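Local coordinates for protein beta-lactamase (Chitinophaga pinensis, PDB 6N36) that probably hydrolyses the beta-lactam ring of antibiotics, as a metallo-beta-lactamase whose active site holds two zinc ions, at residues D59-I62 against K63-K67; K234-Q237 against P238-Y242; A251-D254 against D255-E259; Q261-Y264 against D265-K269. All coordinates share one frame; numbering follows the deposited sequence.

Contact 1: D59-I62 against K63-K67; sequences DTLI and KAHMK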
loop_
_atom_site.group_PDB
_atom_site.type_symbol
_atom_site.label_atom_id
_atom_site.label_comp_id
_atom_site.label_asym_id
_atom_site.label_seq_id
_atom_site.Cartn_x
_atom_site.Cartn_y
_atom_site.Cartn_z
ATOM N N ASP A 59 -0.175 -4.652 -14.281
ATOM C CA ASP A 59 0.375 -6.044 -14.268
ATOM C C ASP A 59 1.501 -6.148 -15.297
ATOM O O ASP A 59 2.535 -6.842 -15.014
ATOM C CB ASP A 59 -0.742 -7.069 -14.445
ATOM C CG ASP A 59 -1.605 -6.853 -15.688
ATOM O OD1 ASP A 59 -2.184 -5.760 -15.829
ATOM O OD2 ASP A 59 -1.739 -7.822 -16.497
ATOM N N THR A 60 1.373 -5.506 -16.453
ATOM C CA THR A 60 2.428 -5.536 -17.479
ATOM C C THR A 60 3.728 -4.947 -16.922
ATOM O O THR A 60 4.833 -5.557 -17.164
ATOM C CB THR A 60 1.980 -4.784 -18.741
ATOM O OG1 THR A 60 0.840 -5.513 -19.207
ATOM C CG2 THR A 60 3.056 -4.750 -19.796
ATOM N N LEU A 61 3.655 -3.789 -16.244
ATOM C CA LEU A 61 4.832 -3.082 -15.684
ATOM C C LEU A 61 5.432 -3.892 -14.544
ATOM O O LEU A 61 6.672 -3.944 -14.443
ATOM C CB LEU A 61 4.443 -1.684 -15.189
ATOM C CG LEU A 61 4.726 -0.512 -16.136
ATOM C CD1 LEU A 61 5.238 0.674 -15.327
ATOM C CD2 LEU A 61 5.710 -0.856 -17.237
ATOM N N ILE A 62 4.586 -4.489 -13.733
ATOM C CA ILE A 62 5.065 -5.331 -12.594
ATOM C C ILE A 62 5.876 -6.503 -13.164
ATOM O O ILE A 62 7.013 -6.708 -12.694
ATOM C CB ILE A 62 3.898 -5.829 -11.741
ATOM C CG1 ILE A 62 3.284 -4.648 -10.990
ATOM C CG2 ILE A 62 4.294 -6.949 -10.766
ATOM C CD1 ILE A 62 1.908 -4.951 -10.441
ATOM N N LYS A 63 5.351 -7.177 -14.173
ATOM C CA LYS A 63 6.058 -8.340 -14.806
ATOM C C LYS A 63 7.410 -7.862 -15.365
ATOM O O LYS A 63 8.486 -8.525 -15.140
ATOM C CB LYS A 63 5.099 -9.006 -15.806
ATOM C CG LYS A 63 5.644 -10.260 -16.464
ATOM C CD LYS A 63 4.631 -10.857 -17.442
ATOM C CE LYS A 63 5.118 -12.166 -18.034
ATOM N NZ LYS A 63 6.578 -12.336 -17.861
ATOM N N ALA A 64 7.433 -6.741 -16.090
ATOM C CA ALA A 64 8.648 -6.200 -16.727
ATOM C C ALA A 64 9.662 -5.780 -15.682
ATOM O O ALA A 64 10.885 -5.986 -15.890
ATOM C CB ALA A 64 8.307 -5.040 -17.633
ATOM N N HIS A 65 9.199 -5.123 -14.598
ATOM C CA HIS A 65 10.135 -4.632 -13.572
ATOM C C HIS A 65 10.769 -5.835 -12.890
ATOM O O HIS A 65 11.952 -5.783 -12.553
ATOM C CB HIS A 65 9.385 -3.747 -12.598
ATOM C CG HIS A 65 9.103 -2.401 -13.135
ATOM N ND1 HIS A 65 8.286 -1.499 -12.466
ATOM C CD2 HIS A 65 9.468 -1.800 -14.277
ATOM C CE1 HIS A 65 8.216 -0.390 -13.171
ATOM N NE2 HIS A 65 8.934 -0.534 -14.271
ATOM N N MET A 66 9.966 -6.858 -12.632
ATOM C CA MET A 66 10.496 -8.077 -11.973
ATOM C C MET A 66 11.548 -8.736 -12.873
ATOM O O MET A 66 12.626 -9.095 -12.348
ATOM C CB MET A 66 9.358 -9.008 -11.621
ATOM C CG MET A 66 8.618 -8.522 -10.409
ATOM S SD MET A 66 7.268 -9.601 -9.912
ATOM C CE MET A 66 8.262 -10.982 -9.320
ATOM N N LYS A 67 11.307 -8.777 -14.183
ATOM C CA LYS A 67 12.274 -9.368 -15.135
ATOM C C LYS A 67 13.571 -8.554 -15.044
ATOM O O LYS A 67 14.688 -9.152 -14.982
ATOM C CB LYS A 67 11.685 -9.370 -16.547
ATOM C CG LYS A 67 12.604 -9.953 -17.610
ATOM C CD LYS A 67 12.109 -9.755 -19.043
ATOM C CE LYS A 67 13.251 -9.775 -20.046
ATOM N NZ LYS A 67 12.876 -9.314 -21.412
#
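Leu61 and His65 meet one turn apart on helix 58-69. Four backbone hydrogen bonds of the alpha-helical i to i+4 kind join residues 59-62 to residues 63-66. Lys63 N binds Asp59 O and Ala64 N binds Thr60 O. His65 N reaches Leu61 O at 2.8 Å, the shortest of the four. Met66 N binds Ile62 O at 3.0 Å.

The side-chain contacts follow the same spacing. The imidazole of His65 sits against the backbone: Leu61 O is 3.1 Å above the His65 ring plane, displaced toward the rim. The first torsion of His65 explains this, because CG stands beside its own backbone N (chi1 -77°) and the ring folds back over the preceding turn. In the conformer described, Leu61 CD1 also approaches His65 CE1, but this contact is less certain. Ile62 and Met66 leave the helix alongside each other in a common direction. Ile62 CG2 is 4.1 Å from Met66 SD.

The polar ends are held from outside the two segments. Both ring nitrogens of His65 are used, NE2 by Asp19 OD1 and ND1 by Ile32 O, which fixes the rotation of this buried ring. Asp59 OD2 takes a hydrogen bond from Gln98 NE2.

Ile62 packs on Met39 and Phe73. Asp59 rests on Ala94 and Val95 of helix 92-99. The helix is the crossover of a beta-alpha-beta unit, running between the parallel neighbours 48-51 and 76-80 of the larger mixed sheet.

Contact 2: K234-Q237 against P238-Y242; sequences KKHQ and PGDAY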
loop_
_atom_site.group_PDB
_atom_site.type_symbol
_atom_site.label_atom_id
_atom_site.label_comp_id
_atom_site.label_asym_id
_atom_site.label_seq_id
_atom_site.Cartn_x
_atom_site.Cartn_y
_atom_site.Cartn_z
ATOM N N LYS A 234 13.011 12.836 -3.696
ATOM C CA LYS A 234 14.077 13.615 -3.005
ATOM C C LYS A 234 15.064 12.671 -2.321
ATOM O O LYS A 234 16.228 13.106 -2.105
ATOM C CB LYS A 234 13.473 14.637 -2.046
ATOM C CG LYS A 234 12.773 15.788 -2.753
ATOM C CD LYS A 234 12.066 16.744 -1.799
ATOM C CE LYS A 234 11.657 18.038 -2.473
ATOM N NZ LYS A 234 10.340 17.939 -3.137
ATOM N N LYS A 235 14.669 11.430 -2.015
ATOM C CA LYS A 235 15.507 10.448 -1.283
ATOM C C LYS A 235 16.299 9.558 -2.238
ATOM O O LYS A 235 17.298 8.951 -1.814
ATOM C CB LYS A 235 14.597 9.600 -0.404
ATOM C CG LYS A 235 14.058 10.365 0.783
ATOM C CD LYS A 235 12.926 9.652 1.527
ATOM C CE LYS A 235 12.510 10.429 2.754
ATOM N NZ LYS A 235 11.324 9.854 3.430
ATOM N N HIS A 236 15.833 9.415 -3.469
ATOM C CA HIS A 236 16.326 8.375 -4.401
ATOM C C HIS A 236 16.246 8.899 -5.824
ATOM O O HIS A 236 15.260 9.501 -6.186
ATOM C CB HIS A 236 15.511 7.092 -4.254
ATOM C CG HIS A 236 15.990 6.042 -5.179
ATOM N ND1 HIS A 236 15.393 5.819 -6.394
ATOM C CD2 HIS A 236 17.043 5.188 -5.102
ATOM C CE1 HIS A 236 16.023 4.845 -7.019
ATOM N NE2 HIS A 236 17.061 4.430 -6.250
ATOM N N GLN A 237 17.320 8.683 -6.583
ATOM C CA GLN A 237 17.356 8.909 -8.039
ATOM C C GLN A 237 17.761 7.611 -8.722
ATOM O O GLN A 237 18.539 6.842 -8.168
ATOM C CB GLN A 237 18.412 9.956 -8.375
ATOM C CG GLN A 237 18.027 11.346 -7.912
ATOM C CD GLN A 237 16.835 11.868 -8.679
ATOM O OE1 GLN A 237 16.836 11.959 -9.901
ATOM N NE2 GLN A 237 15.805 12.252 -7.968
ATOM N N PRO A 238 17.254 7.361 -9.941
ATOM C CA PRO A 238 17.667 6.200 -10.733
ATOM C C PRO A 238 19.197 6.038 -10.796
ATOM O O PRO A 238 19.893 7.027 -11.048
ATOM C CB PRO A 238 17.013 6.502 -12.088
ATOM C CG PRO A 238 15.772 7.265 -11.704
ATOM C CD PRO A 238 16.258 8.190 -10.623
ATOM N N GLY A 239 19.686 4.820 -10.543
ATOM C CA GLY A 239 21.123 4.500 -10.587
ATOM C C GLY A 239 21.830 4.791 -9.279
ATOM O O GLY A 239 23.021 4.499 -9.172
ATOM N N ASP A 240 21.158 5.359 -8.269
ATOM C CA ASP A 240 21.795 5.526 -6.936
ATOM C C ASP A 240 22.370 4.188 -6.460
ATOM O O ASP A 240 21.728 3.132 -6.662
ATOM C CB ASP A 240 20.821 6.061 -5.882
ATOM C CG ASP A 240 20.583 7.564 -5.931
ATOM O OD1 ASP A 240 21.250 8.227 -6.747
ATOM O OD2 ASP A 240 19.706 8.071 -5.170
ATOM N N ALA A 241 23.533 4.235 -5.812
ATOM C CA ALA A 241 24.144 3.069 -5.152
ATOM C C ALA A 241 23.151 2.579 -4.105
ATOM O O ALA A 241 22.403 3.455 -3.537
ATOM C CB ALA A 241 25.482 3.445 -4.534
ATOM N N TYR A 242 23.165 1.275 -3.827
ATOM C CA TYR A 242 22.429 0.673 -2.679
ATOM C C TYR A 242 22.691 1.516 -1.445
ATOM O O TYR A 242 23.886 1.746 -1.106
ATOM C CB TYR A 242 22.882 -0.765 -2.423
ATOM C CG TYR A 242 22.192 -1.504 -1.309
ATOM C CD1 TYR A 242 20.830 -1.741 -1.351
ATOM C CD2 TYR A 242 22.880 -1.981 -0.210
ATOM C CE1 TYR A 242 20.204 -2.440 -0.336
ATOM C CE2 TYR A 242 22.259 -2.675 0.815
ATOM C CZ TYR A 242 20.879 -2.898 0.760
ATOM O OH TYR A 242 20.274 -3.598 1.772
HETATM O O HOH W 1 19.125 6.983 -2.695
HETATM O O HOH W 2 19.228 2.394 -6.764
#
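Asp240 and Gln237 bind each other twice across a type II beta turn, Gln237 to Asp240. Gln237 N donates to Asp240 OD2 at 2.8 Å and nearly straight, with an N-H...O angle of 168°. It approaches from above the carboxylate plane, 64° out of it. The turn itself is closed by Asp240 N to Gln237 O at 3.0 Å. Gly239 has a positive phi, a backbone shape that favours glycine.

Asp240 OD2 has a second partner in water 1. This water donates to both Asp240 OD2 and Lys235 O, and so ties the carboxylate to the end of helix 232-235. Water 2 lies in the plane of the His236 ring, at its edge. It bridges His236 NE2 to Asp240 O, donating to the Asp240 carbonyl at 2.6 Å.

Beyond these bonds the side chains make van der Waals contact. His236 and Asp240 pass one another running in opposite senses, with ring and carboxylate planes 78° apart. His236 is the first residue to leave the helix. It is buried, stacks with Phe23 and bonds Tyr20 OH through ND1, which anchors the turn to the N-terminal part of the chain. Pro238 leans on Tyr20 and Gln21. A bend at chi2 turns the Gln237 amide back toward the helix. There Gln237 NE2 makes a weak hydrogen bond to His233 O, while Gln237 OE1 stands 3.9 Å from Pro238 CD.

Contact 3: A251-D254 against D255-E259; sequences AGYD and DVLDE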
loop_
_atom_site.group_PDB
_atom_site.type_symbol
_atom_site.label_atom_id
_atom_site.label_comp_id
_atom_site.label_asym_id
_atom_site.label_seq_id
_atom_site.Cartn_x
_atom_site.Cartn_y
_atom_site.Cartn_z
ATOM N N ALA A 251 11.739 12.198 11.071
ATOM C CA ALA A 251 11.223 13.574 11.044
ATOM C C ALA A 251 10.126 13.709 9.981
ATOM O O ALA A 251 9.103 14.332 10.273
ATOM C CB ALA A 251 12.360 14.532 10.803
ATOM N N GLY A 252 10.336 13.178 8.774
ATOM C CA GLY A 252 9.381 13.334 7.668
ATOM C C GLY A 252 8.104 12.565 7.966
ATOM O O GLY A 252 7.021 13.043 7.622
ATOM N N TYR A 253 8.229 11.425 8.634
ATOM C CA TYR A 253 7.054 10.608 9.033
ATOM C C TYR A 253 6.232 11.370 10.063
ATOM O O TYR A 253 5.013 11.556 9.921
ATOM C CB TYR A 253 7.560 9.301 9.621
ATOM C CG TYR A 253 6.494 8.367 10.099
ATOM C CD1 TYR A 253 5.769 7.622 9.186
ATOM C CD2 TYR A 253 6.223 8.194 11.440
ATOM C CE1 TYR A 253 4.809 6.715 9.590
ATOM C CE2 TYR A 253 5.276 7.286 11.875
ATOM C CZ TYR A 253 4.595 6.510 10.938
ATOM O OH TYR A 253 3.660 5.598 11.309
ATOM N N ASP A 254 6.879 11.870 11.113
ATOM C CA ASP A 254 6.172 12.687 12.123
ATOM C C ASP A 254 5.535 13.913 11.471
ATOM O O ASP A 254 4.408 14.270 11.855
ATOM C CB ASP A 254 7.149 13.041 13.247
ATOM C CG ASP A 254 7.371 11.849 14.159
ATOM O OD1 ASP A 254 6.357 11.148 14.438
ATOM O OD2 ASP A 254 8.507 11.678 14.664
ATOM N N ASP A 255 6.231 14.574 10.557
ATOM C CA ASP A 255 5.720 15.802 9.914
ATOM C C ASP A 255 4.460 15.471 9.098
ATOM O O ASP A 255 3.488 16.231 9.201
ATOM C CB ASP A 255 6.796 16.454 9.052
ATOM C CG ASP A 255 7.866 17.147 9.891
ATOM O OD1 ASP A 255 7.717 17.198 11.152
ATOM O OD2 ASP A 255 8.861 17.546 9.314
ATOM N N VAL A 256 4.426 14.382 8.340
ATOM C CA VAL A 256 3.231 14.018 7.514
ATOM C C VAL A 256 2.059 13.689 8.449
ATOM O O VAL A 256 0.932 14.135 8.229
ATOM C CB VAL A 256 3.544 12.833 6.573
ATOM C CG1 VAL A 256 2.276 12.232 5.978
ATOM C CG2 VAL A 256 4.505 13.239 5.476
ATOM N N LEU A 257 2.300 12.943 9.520
ATOM C CA LEU A 257 1.192 12.598 10.442
ATOM C C LEU A 257 0.691 13.853 11.159
ATOM O O LEU A 257 -0.512 14.007 11.349
ATOM C CB LEU A 257 1.661 11.548 11.443
ATOM C CG LEU A 257 1.942 10.154 10.892
ATOM C CD1 LEU A 257 2.382 9.228 11.999
ATOM C CD2 LEU A 257 0.748 9.564 10.170
ATOM N N ASP A 258 1.579 14.728 11.578
ATOM C CA ASP A 258 1.185 15.993 12.254
ATOM C C ASP A 258 0.333 16.833 11.285
ATOM O O ASP A 258 -0.689 17.418 11.743
ATOM C CB ASP A 258 2.431 16.720 12.777
ATOM C CG ASP A 258 3.113 16.048 13.966
ATOM O OD1 ASP A 258 2.533 15.121 14.543
ATOM O OD2 ASP A 258 4.224 16.489 14.343
ATOM N N GLU A 259 0.708 16.902 10.001
ATOM C CA GLU A 259 -0.086 17.662 8.995
ATOM C C GLU A 259 -1.492 17.049 8.930
ATOM O O GLU A 259 -2.486 17.815 8.963
ATOM C CB GLU A 259 0.589 17.699 7.627
ATOM C CG GLU A 259 1.857 18.548 7.581
ATOM C CD GLU A 259 2.796 18.321 6.403
ATOM O OE1 GLU A 259 2.339 17.792 5.365
ATOM O OE2 GLU A 259 3.997 18.713 6.518
#
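Tyr253 and Leu257 make the main side-chain contact in this part of helix 250-268. Tyr253 CG is trans to the backbone N (chi1 179°), which swings the ring out so that Leu257 can lie over its face. Leu257 has CG beside its own N (chi1 -69°), which tips its branch back toward the tyrosine. One methyl does the touching. Leu257 CD1 lies over a face of the phenol ring, 3.9 Å from the Tyr253 ring centroid and 29° off the normal, a CH-pi contact. Its nearest ring atom is Tyr253 CE2, at 3.5 Å from Leu257 CD1.

The Asp255 carboxylate folds back near the carbonyl four residues earlier. Asp255 CG is 3.1 Å from Ala251 O. The backbone keeps its helical bonds, including Leu257 N to Tyr253 O at 3.1 Å.

Phe219 and Trp222 meet Tyr253 edge-to-face, and its hydroxyl bonds Met214 O. Asp254 forms salt bridges to Arg250 and Lys215. In the conformer described, Asp258 also makes a long, weak ion pair with Lys215. Asp254, Asp255 and Asp258, with Glu259 beside them, would probably concentrate negative charge, which Arg250 and Lys215 would partly offset.

Contact 4: Q261-Y264 against D265-K269; sequences QQIY and DKRVK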
loop_
_atom_site.group_PDB
_atom_site.type_symbol
_atom_site.label_atom_id
_atom_site.label_comp_id
_atom_site.label_asym_id
_atom_site.label_seq_id
_atom_site.Cartn_x
_atom_site.Cartn_y
_atom_site.Cartn_z
ATOM N N GLN A 261 -3.008 15.311 11.251
ATOM C CA GLN A 261 -3.701 15.532 12.540
ATOM C C GLN A 261 -4.261 16.968 12.557
ATOM O O GLN A 261 -5.357 17.168 13.026
ATOM C CB GLN A 261 -2.764 15.281 13.713
ATOM C CG GLN A 261 -3.429 15.500 15.059
ATOM C CD GLN A 261 -4.368 14.365 15.398
ATOM O OE1 GLN A 261 -3.908 13.219 15.499
ATOM N NE2 GLN A 261 -5.645 14.664 15.502
ATOM N N GLN A 262 -3.518 17.934 12.018
ATOM C CA GLN A 262 -4.020 19.332 12.035
ATOM C C GLN A 262 -5.194 19.438 11.068
ATOM O O GLN A 262 -6.162 20.155 11.407
ATOM C CB GLN A 262 -2.957 20.329 11.615
ATOM C CG GLN A 262 -1.831 20.466 12.608
ATOM C CD GLN A 262 -0.826 21.363 11.924
ATOM O OE1 GLN A 262 -1.081 22.554 11.734
ATOM N NE2 GLN A 262 0.276 20.781 11.471
ATOM N N ILE A 263 -5.144 18.759 9.905
ATOM C CA ILE A 263 -6.296 18.768 8.976
ATOM C C ILE A 263 -7.500 18.134 9.667
ATOM O O ILE A 263 -8.589 18.675 9.611
ATOM C CB ILE A 263 -5.935 18.118 7.638
ATOM C CG1 ILE A 263 -4.971 19.054 6.900
ATOM C CG2 ILE A 263 -7.195 17.792 6.848
ATOM C CD1 ILE A 263 -4.145 18.401 5.847
ATOM N N TYR A 264 -7.330 16.955 10.256
ATOM C CA TYR A 264 -8.390 16.260 11.015
ATOM C C TYR A 264 -9.000 17.223 12.039
ATOM O O TYR A 264 -10.246 17.356 12.100
ATOM C CB TYR A 264 -7.819 15.011 11.693
ATOM C CG TYR A 264 -8.807 14.311 12.576
ATOM C CD1 TYR A 264 -8.974 14.756 13.871
ATOM C CD2 TYR A 264 -9.609 13.275 12.123
ATOM C CE1 TYR A 264 -9.949 14.216 14.697
ATOM C CE2 TYR A 264 -10.535 12.689 12.971
ATOM C CZ TYR A 264 -10.687 13.142 14.258
ATOM O OH TYR A 264 -11.716 12.679 15.070
ATOM N N ASP A 265 -8.170 17.900 12.807
ATOM C CA ASP A 265 -8.657 18.744 13.928
ATOM C C ASP A 265 -9.492 19.879 13.348
ATOM O O ASP A 265 -10.551 20.187 13.936
ATOM C CB ASP A 265 -7.501 19.213 14.807
ATOM C CG ASP A 265 -6.810 18.130 15.654
ATOM O OD1 ASP A 265 -7.368 17.020 15.766
ATOM O OD2 ASP A 265 -5.695 18.399 16.135
ATOM N N LYS A 266 -9.062 20.452 12.226
ATOM C CA LYS A 266 -9.791 21.608 11.657
ATOM C C LYS A 266 -11.080 21.104 11.004
ATOM O O LYS A 266 -12.126 21.773 11.119
ATOM C CB LYS A 266 -8.925 22.328 10.626
ATOM C CG LYS A 266 -9.597 23.559 10.057
ATOM C CD LYS A 266 -8.658 24.637 9.629
ATOM C CE LYS A 266 -9.416 25.831 9.095
ATOM N NZ LYS A 266 -8.505 26.810 8.471
ATOM N N ARG A 267 -11.035 19.972 10.313
ATOM C CA ARG A 267 -12.201 19.440 9.558
ATOM C C ARG A 267 -13.279 18.952 10.531
ATOM O O ARG A 267 -14.502 19.102 10.217
ATOM C CB ARG A 267 -11.729 18.404 8.545
ATOM C CG ARG A 267 -11.154 19.053 7.292
ATOM C CD ARG A 267 -12.191 19.355 6.229
ATOM N NE ARG A 267 -12.719 18.159 5.682
ATOM C CZ ARG A 267 -12.177 17.479 4.659
ATOM N NH1 ARG A 267 -11.164 17.980 3.992
ATOM N NH2 ARG A 267 -12.660 16.327 4.270
ATOM N N VAL A 268 -12.868 18.438 11.673
ATOM C CA VAL A 268 -13.873 18.122 12.732
ATOM C C VAL A 268 -14.602 19.420 13.128
ATOM O O VAL A 268 -15.848 19.413 13.284
ATOM C CB VAL A 268 -13.180 17.456 13.923
ATOM C CG1 VAL A 268 -14.018 17.557 15.194
ATOM C CG2 VAL A 268 -12.880 16.040 13.567
ATOM N N LYS A 269 -13.918 20.555 13.190
ATOM C CA LYS A 269 -14.559 21.860 13.590
ATOM C C LYS A 269 -15.378 22.512 12.450
ATOM O O LYS A 269 -16.051 23.552 12.714
ATOM C CB LYS A 269 -13.484 22.833 14.069
ATOM C CG LYS A 269 -12.793 22.446 15.371
ATOM C CD LYS A 269 -11.465 23.176 15.532
ATOM C CE LYS A 269 -10.918 23.122 16.940
ATOM N NZ LYS A 269 -9.716 23.978 17.033
#
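Tyr264 takes a methyl of Val268 over one face of its ring. The two lie one turn apart near the end of the C-terminal helix 250-268. Val268 CG2 is 3.9 Å from the Tyr264 ring centroid, 22° off the normal, in a CH-pi contact. It is displaced toward the rim on the Tyr264 CE1 side.

Helix 203-215 packs against Tyr264 through Tyr207, Ala208 and Leu211. In the conformer described, Arg267 NH2 bonds the carbonyls of Leu189 and Thr192, which ties the helix to a nearby loop. On another side of the helix the same conformer of Arg267 lies next to Ile263, both heading the same way, with Ile263 CG2 near Arg267 CG.

The ring edge of Tyr264 meets a carboxylate. Asp265 OD1 lies in the ring plane, 3.4 Å from Tyr264 CD1, and the carboxylate is turned 75° from the ring. Asp265 N binds Gln261 O, and a second bond joins this pair through the side chains. The glutamine can make it because its chain bends at chi2 (75°), which brings the amide round to the aspartate. This donor keeps Asp265 OD1 close to the plane of the Gln261 amide but reaches it from above the carboxylate plane. Gln261 NE2 stands 2.9 Å from Asp265 OD1.

The four contacts come in series along the chain. Contact 1 lies on helix 58-69, which joins two strands of the seven-stranded sheet. Contact 2 starts on the last residues of helix 232-235 and runs into the loop after it. Contacts 3 and 4 share helix 250-268, with centres 15 Å apart. Contacts 1 and 4 are farthest apart, about 40 Å between centres. Contact 1 lies on the opposite side of the chain's centre from contacts 3 and 4. This fits the alpha-beta/beta-alpha sandwich of the metallo-beta-lactamase fold, with helices on the outside. Contacts 2 and 3 come within about 6 Å at their nearest atoms, though their centres are 22 Å apart. None contains a zinc ligand; they belong to the surrounding scaffold.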